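Local coordinates for abietadiene synthase, chloroplastic (Abies grandis, PDB 3S9V), which is a chloroplast enzyme of the terpene synthase family, a largely helical protein that includes a metal-binding terpene synthase domain, at residues A[545-550]-A[615-620]; A[552-557]-A[608-613]. All coordinates share one frame; numbering follows the deposited sequence.

Contact 1: A[545-550]-A[615-620]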
loop_
_atom_site.group_PDB
_atom_site.type_symbol
_atom_site.label_atom_id
_atom_site.label_comp_id
_atom_site.label_asym_id
_atom_site.label_seq_id
_atom_site.Cartn_x
_atom_site.Cartn_y
_atom_site.Cartn_z
ATOM N N GLY A 545 -13.415 27.422 35.669
ATOM C CA GLY A 545 -14.319 28.429 36.190
ATOM C C GLY A 545 -15.112 27.817 37.328
ATOM O O GLY A 545 -14.540 27.129 38.174
ATOM N N SER A 546 -16.419 28.050 37.363
ATOM C CA SER A 546 -17.231 27.476 38.426
ATOM C C SER A 546 -18.065 26.324 37.884
ATOM O O SER A 546 -18.547 26.375 36.749
ATOM C CB SER A 546 -18.155 28.528 39.040
ATOM O OG SER A 546 -19.386 28.601 38.347
ATOM N N LEU A 547 -18.218 25.286 38.703
ATOM C CA LEU A 547 -19.000 24.113 38.340
ATOM C C LEU A 547 -20.482 24.471 38.285
ATOM O O LEU A 547 -21.240 23.919 37.485
ATOM C CB LEU A 547 -18.776 23.003 39.361
ATOM C CG LEU A 547 -17.372 22.399 39.373
ATOM C CD1 LEU A 547 -17.165 21.582 40.639
ATOM C CD2 LEU A 547 -17.189 21.535 38.132
ATOM N N ASP A 548 -20.888 25.401 39.142
ATOM C CA ASP A 548 -22.275 25.836 39.181
ATOM C C ASP A 548 -22.651 26.446 37.830
ATOM O O ASP A 548 -23.763 26.246 37.339
ATOM C CB ASP A 548 -22.466 26.859 40.305
ATOM C CG ASP A 548 -22.414 26.225 41.692
ATOM O OD1 ASP A 548 -21.942 26.892 42.642
ATOM O OD2 ASP A 548 -22.859 25.065 41.836
ATOM N N ASP A 549 -21.714 27.181 37.236
ATOM C CA ASP A 549 -21.935 27.805 35.936
ATOM C C ASP A 549 -22.035 26.751 34.827
ATOM O O ASP A 549 -22.934 26.810 33.975
ATOM C CB ASP A 549 -20.801 28.787 35.609
ATOM C CG ASP A 549 -20.932 30.108 36.354
ATOM O OD1 ASP A 549 -21.989 30.345 36.983
ATOM O OD2 ASP A 549 -19.979 30.919 36.300
ATOM N N LEU A 550 -21.108 25.796 34.840
ATOM C CA LEU A 550 -21.095 24.727 33.847
ATOM C C LEU A 550 -22.423 23.987 33.875
ATOM O O LEU A 550 -22.925 23.539 32.838
ATOM C CB LEU A 550 -19.950 23.741 34.127
ATOM C CG LEU A 550 -18.534 24.301 33.978
ATOM C CD1 LEU A 550 -17.518 23.202 34.240
ATOM C CD2 LEU A 550 -18.351 24.861 32.581
ATOM N N LYS A 615 -17.289 15.309 34.776
ATOM C CA LYS A 615 -16.558 14.480 35.721
ATOM C C LYS A 615 -15.103 14.934 35.802
ATOM O O LYS A 615 -14.524 14.952 36.885
ATOM C CB LYS A 615 -16.625 12.996 35.328
ATOM C CG LYS A 615 -16.194 12.051 36.452
ATOM C CD LYS A 615 -16.204 10.586 36.034
ATOM C CE LYS A 615 -17.609 10.065 35.743
ATOM N NZ LYS A 615 -18.439 9.909 36.969
ATOM N N GLU A 616 -14.507 15.298 34.668
ATOM C CA GLU A 616 -13.117 15.761 34.673
ATOM C C GLU A 616 -13.000 17.083 35.428
ATOM O O GLU A 616 -12.053 17.295 36.182
ATOM C CB GLU A 616 -12.576 15.967 33.249
ATOM C CG GLU A 616 -12.598 14.729 32.372
ATOM C CD GLU A 616 -11.627 14.820 31.199
ATOM O OE1 GLU A 616 -11.448 15.934 30.653
ATOM O OE2 GLU A 616 -11.054 13.770 30.820
ATOM N N ALA A 617 -13.964 17.970 35.213
ATOM C CA ALA A 617 -13.966 19.271 35.872
ATOM C C ALA A 617 -14.069 19.129 37.389
ATOM O O ALA A 617 -13.389 19.839 38.132
ATOM C CB ALA A 617 -15.122 20.118 35.350
ATOM N N GLU A 618 -14.924 18.220 37.849
ATOM C CA GLU A 618 -15.095 18.010 39.283
ATOM C C GLU A 618 -13.828 17.419 39.877
ATOM O O GLU A 618 -13.409 17.802 40.969
ATOM C CB GLU A 618 -16.297 17.101 39.547
ATOM C CG GLU A 618 -17.597 17.703 39.029
ATOM C CD GLU A 618 -18.788 16.768 39.140
ATOM O OE1 GLU A 618 -18.614 15.550 38.905
ATOM O OE2 GLU A 618 -19.900 17.258 39.442
ATOM N N TRP A 619 -13.214 16.491 39.151
ATOM C CA TRP A 619 -11.977 15.880 39.615
ATOM C C TRP A 619 -10.896 16.951 39.664
ATOM O O TRP A 619 -10.054 16.959 40.556
ATOM C CB TRP A 619 -11.508 14.782 38.657
ATOM C CG TRP A 619 -12.269 13.500 38.704
ATOM C CD1 TRP A 619 -13.064 13.044 39.718
ATOM C CD2 TRP A 619 -12.247 12.470 37.715
ATOM N NE1 TRP A 619 -13.535 11.793 39.420
ATOM C CE2 TRP A 619 -13.050 11.414 38.197
ATOM C CE3 TRP A 619 -11.625 12.335 36.467
ATOM C CZ2 TRP A 619 -13.246 10.234 37.473
ATOM C CZ3 TRP A 619 -11.819 11.161 35.747
ATOM C CH2 TRP A 619 -12.623 10.128 36.254
ATOM N N SER A 620 -10.927 17.842 38.678
ATOM C CA SER A 620 -9.949 18.915 38.569
ATOM C C SER A 620 -10.024 19.889 39.742
ATOM O O SER A 620 -9.027 20.119 40.427
ATOM C CB SER A 620 -10.146 19.668 37.248
ATOM O OG SER A 620 -9.049 20.526 36.977
#
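L547 lays its CD2 methyl over the CB of A617, 3.7 Å away, and the same methyl meets CG of E618 at 4.0 Å. The leucine and the glutamate cross at about a right angle. E618 borders the methyl with its aliphatic CG; the chain is extended beyond CG, and the residue is exposed. L550, one turn further along, sends CD1 to the same A617 CB at 4.1 Å; the alanine methyl is thus touched by two leucines spaced i, i+3. Both leucines hold CG anti to the carbonyl carbon (chi1 -68° in L547, -66° in L550), which turns a methyl of each toward helix 599-621. No hydrogen bond spans the two segments, and the packing is purely apolar, at the surface of the all-helical metal-binding domain of a terpene synthase. Here the first turn of helix 547-559 meets the last turns of helix 599-621, with L547 and E618 nearest in the backbone, their CA atoms 7.3 Å apart. S546 is the N-cap of the first helix: its OG accepts from D549 N at 2.9 Å, with an N-H...O angle of 148°. Helix 599-621 also meets helix 628-638, where E616 OE2 is hydrogen-bonded to S638 OG and K615 touches N634.

Contact 2: A[552-557]-A[608-613]; sequences LFTESV and VQLEAY
With CG anti to its carbonyl carbon (chi1 -59°) and the chain extended beyond (chi2 -175°), L610 drives its CD1 methyl at segment 552-557 of helix 547-559, where V557 has CG2 placed to receive it, CG1 being the branch anti to the backbone N. The two side chains meet tip to tip, V557 CG2 lying 3.6 Å from L610 CD1. This is antiparallel helix packing inside the helical terpene synthase domain: the segment axes run at 168° and approach to 10.4 Å. F553 and T554 complete the surface met by the leucine. The phenylalanine presents its edge, L610 CD1 sitting near the ring plane, and crosses the leucine at about a right angle; the ring also packs edge-to-face with F576 and touches L537 and L540 of helix 521-541. T554 borders the leucine with its CA, 4.1 Å from L610 CD1, and with OG1, 4.2 Å from L610 CB; OG1 is hydrogen-bonded to Y541 OH. No polar bond joins the two segments. Within the first, S556 OG gives a 2.7 Å hydrogen bond to L552 O from above the carbonyl plane, and S556 N reaches that oxygen from the opposite face.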
loop_
_atom_site.group_PDB
_atom_site.type_symbol
_atom_site.label_atom_id
_atom_site.label_comp_id
_atom_site.label_asym_id
_atom_site.label_seq_id
_atom_site.Cartn_x
_atom_site.Cartn_y
_atom_site.Cartn_z
ATOM N N LEU A 552 -25.280 25.164 34.246
ATOM C CA LEU A 552 -26.300 25.882 33.495
ATOM C C LEU A 552 -26.224 25.436 32.041
ATOM O O LEU A 552 -27.251 25.250 31.389
ATOM C CB LEU A 552 -26.076 27.394 33.573
ATOM C CG LEU A 552 -26.102 28.055 34.952
ATOM C CD1 LEU A 552 -25.677 29.509 34.803
ATOM C CD2 LEU A 552 -27.491 27.954 35.567
ATOM N N PHE A 553 -25.007 25.260 31.534
ATOM C CA PHE A 553 -24.832 24.824 30.153
ATOM C C PHE A 553 -25.405 23.415 29.990
ATOM O O PHE A 553 -26.208 23.155 29.089
ATOM C CB PHE A 553 -23.345 24.846 29.770
ATOM C CG PHE A 553 -23.099 24.822 28.276
ATOM C CD1 PHE A 553 -23.184 23.631 27.552
ATOM C CD2 PHE A 553 -22.795 26.001 27.589
ATOM C CE1 PHE A 553 -22.970 23.616 26.172
ATOM C CE2 PHE A 553 -22.581 25.995 26.207
ATOM C CZ PHE A 553 -22.669 24.801 25.500
ATOM N N THR A 554 -25.001 22.510 30.874
ATOM C CA THR A 554 -25.480 21.131 30.821
ATOM C C THR A 554 -27.006 21.080 30.898
ATOM O O THR A 554 -27.656 20.334 30.150
ATOM C CB THR A 554 -24.879 20.291 31.973
ATOM O OG1 THR A 554 -23.450 20.362 31.911
ATOM C CG2 THR A 554 -25.298 18.840 31.859
ATOM N N GLU A 555 -27.571 21.881 31.800
ATOM C CA GLU A 555 -29.018 21.937 31.982
ATOM C C GLU A 555 -29.716 22.535 30.760
ATOM O O GLU A 555 -30.814 22.109 30.386
ATOM C CB GLU A 555 -29.364 22.771 33.218
ATOM C CG GLU A 555 -30.864 22.982 33.431
ATOM C CD GLU A 555 -31.558 21.755 33.993
ATOM O OE1 GLU A 555 -31.452 20.666 33.389
ATOM O OE2 GLU A 555 -32.217 21.883 35.046
ATOM N N SER A 556 -29.083 23.528 30.150
ATOM C CA SER A 556 -29.652 24.174 28.972
ATOM C C SER A 556 -29.801 23.145 27.864
ATOM O O SER A 556 -30.825 23.096 27.185
ATOM C CB SER A 556 -28.754 25.319 28.485
ATOM O OG SER A 556 -28.665 26.365 29.440
ATOM N N VAL A 557 -28.769 22.325 27.686
ATOM C CA VAL A 557 -28.780 21.291 26.660
ATOM C C VAL A 557 -29.865 20.250 26.949
ATOM O O VAL A 557 -30.506 19.740 26.029
ATOM C CB VAL A 557 -27.403 20.589 26.574
ATOM C CG1 VAL A 557 -27.424 19.521 25.508
ATOM C CG2 VAL A 557 -26.321 21.609 26.269
ATOM N N VAL A 608 -24.186 12.685 27.235
ATOM C CA VAL A 608 -23.081 11.857 27.708
ATOM C C VAL A 608 -21.737 12.569 27.602
ATOM O O VAL A 608 -20.871 12.408 28.462
ATOM C CB VAL A 608 -23.031 10.515 26.933
ATOM C CG1 VAL A 608 -21.829 9.680 27.378
ATOM C CG2 VAL A 608 -24.330 9.739 27.179
ATOM N N GLN A 609 -21.570 13.367 26.552
ATOM C CA GLN A 609 -20.330 14.103 26.345
ATOM C C GLN A 609 -20.111 15.147 27.446
ATOM O O GLN A 609 -19.014 15.250 28.015
ATOM C CB GLN A 609 -20.351 14.810 24.991
ATOM C CG GLN A 609 -19.033 15.476 24.633
ATOM C CD GLN A 609 -17.915 14.460 24.508
ATOM O OE1 GLN A 609 -18.011 13.521 23.720
ATOM N NE2 GLN A 609 -16.852 14.637 25.287
ATOM N N LEU A 610 -21.153 15.920 27.740
ATOM C CA LEU A 610 -21.053 16.956 28.761
ATOM C C LEU A 610 -20.840 16.320 30.132
ATOM O O LEU A 610 -20.099 16.850 30.966
ATOM C CB LEU A 610 -22.304 17.840 28.749
ATOM C CG LEU A 610 -22.570 18.535 27.403
ATOM C CD1 LEU A 610 -23.740 19.472 27.545
ATOM C CD2 LEU A 610 -21.351 19.303 26.952
ATOM N N GLU A 611 -21.483 15.178 30.357
ATOM C CA GLU A 611 -21.317 14.472 31.614
ATOM C C GLU A 611 -19.853 14.063 31.758
ATOM O O GLU A 611 -19.294 14.154 32.846
ATOM C CB GLU A 611 -22.238 13.250 31.668
ATOM C CG GLU A 611 -23.533 13.523 32.416
ATOM C CD GLU A 611 -24.670 12.597 32.019
ATOM O OE1 GLU A 611 -24.433 11.379 31.854
ATOM O OE2 GLU A 611 -25.813 13.095 31.884
ATOM N N ALA A 612 -19.227 13.632 30.664
ATOM C CA ALA A 612 -17.818 13.251 30.731
ATOM C C ALA A 612 -16.955 14.483 31.056
ATOM O O ALA A 612 -16.018 14.400 31.850
ATOM C CB ALA A 612 -17.370 12.617 29.409
ATOM N N TYR A 613 -17.265 15.622 30.437
ATOM C CA TYR A 613 -16.518 16.856 30.707
ATOM C C TYR A 613 -16.714 17.249 32.165
ATOM O O TYR A 613 -15.789 17.706 32.831
ATOM C CB TYR A 613 -17.005 18.019 29.836
ATOM C CG TYR A 613 -16.661 17.929 28.371
ATOM C CD1 TYR A 613 -15.444 17.385 27.945
ATOM C CD2 TYR A 613 -17.533 18.429 27.403
ATOM C CE1 TYR A 613 -15.107 17.346 26.590
ATOM C CE2 TYR A 613 -17.203 18.397 26.046
ATOM C CZ TYR A 613 -15.994 17.856 25.649
ATOM O OH TYR A 613 -15.669 17.832 24.313
#

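Contacts 1 and 2 are successive levels of one antiparallel pairing between helices 547-559 and 599-621, their centres about 11 Å apart. Because the helices run in opposite directions, contact 2 is nested along the chain inside the loop closed by contact 1. Contact 1 lies at the surface, with none of its touching residues buried, whereas three of the four in contact 2 are buried. The segments adjoin in sequence, and within helix 547-559 a weak hydrogen bond runs from T554 OG1 to L550 O. Through F553 and T554, contact 2 also touches the end of helix 521-541, where the sequence around L540 and Y541, DDLYD, matches the DDxxD motif that binds metal in relatives.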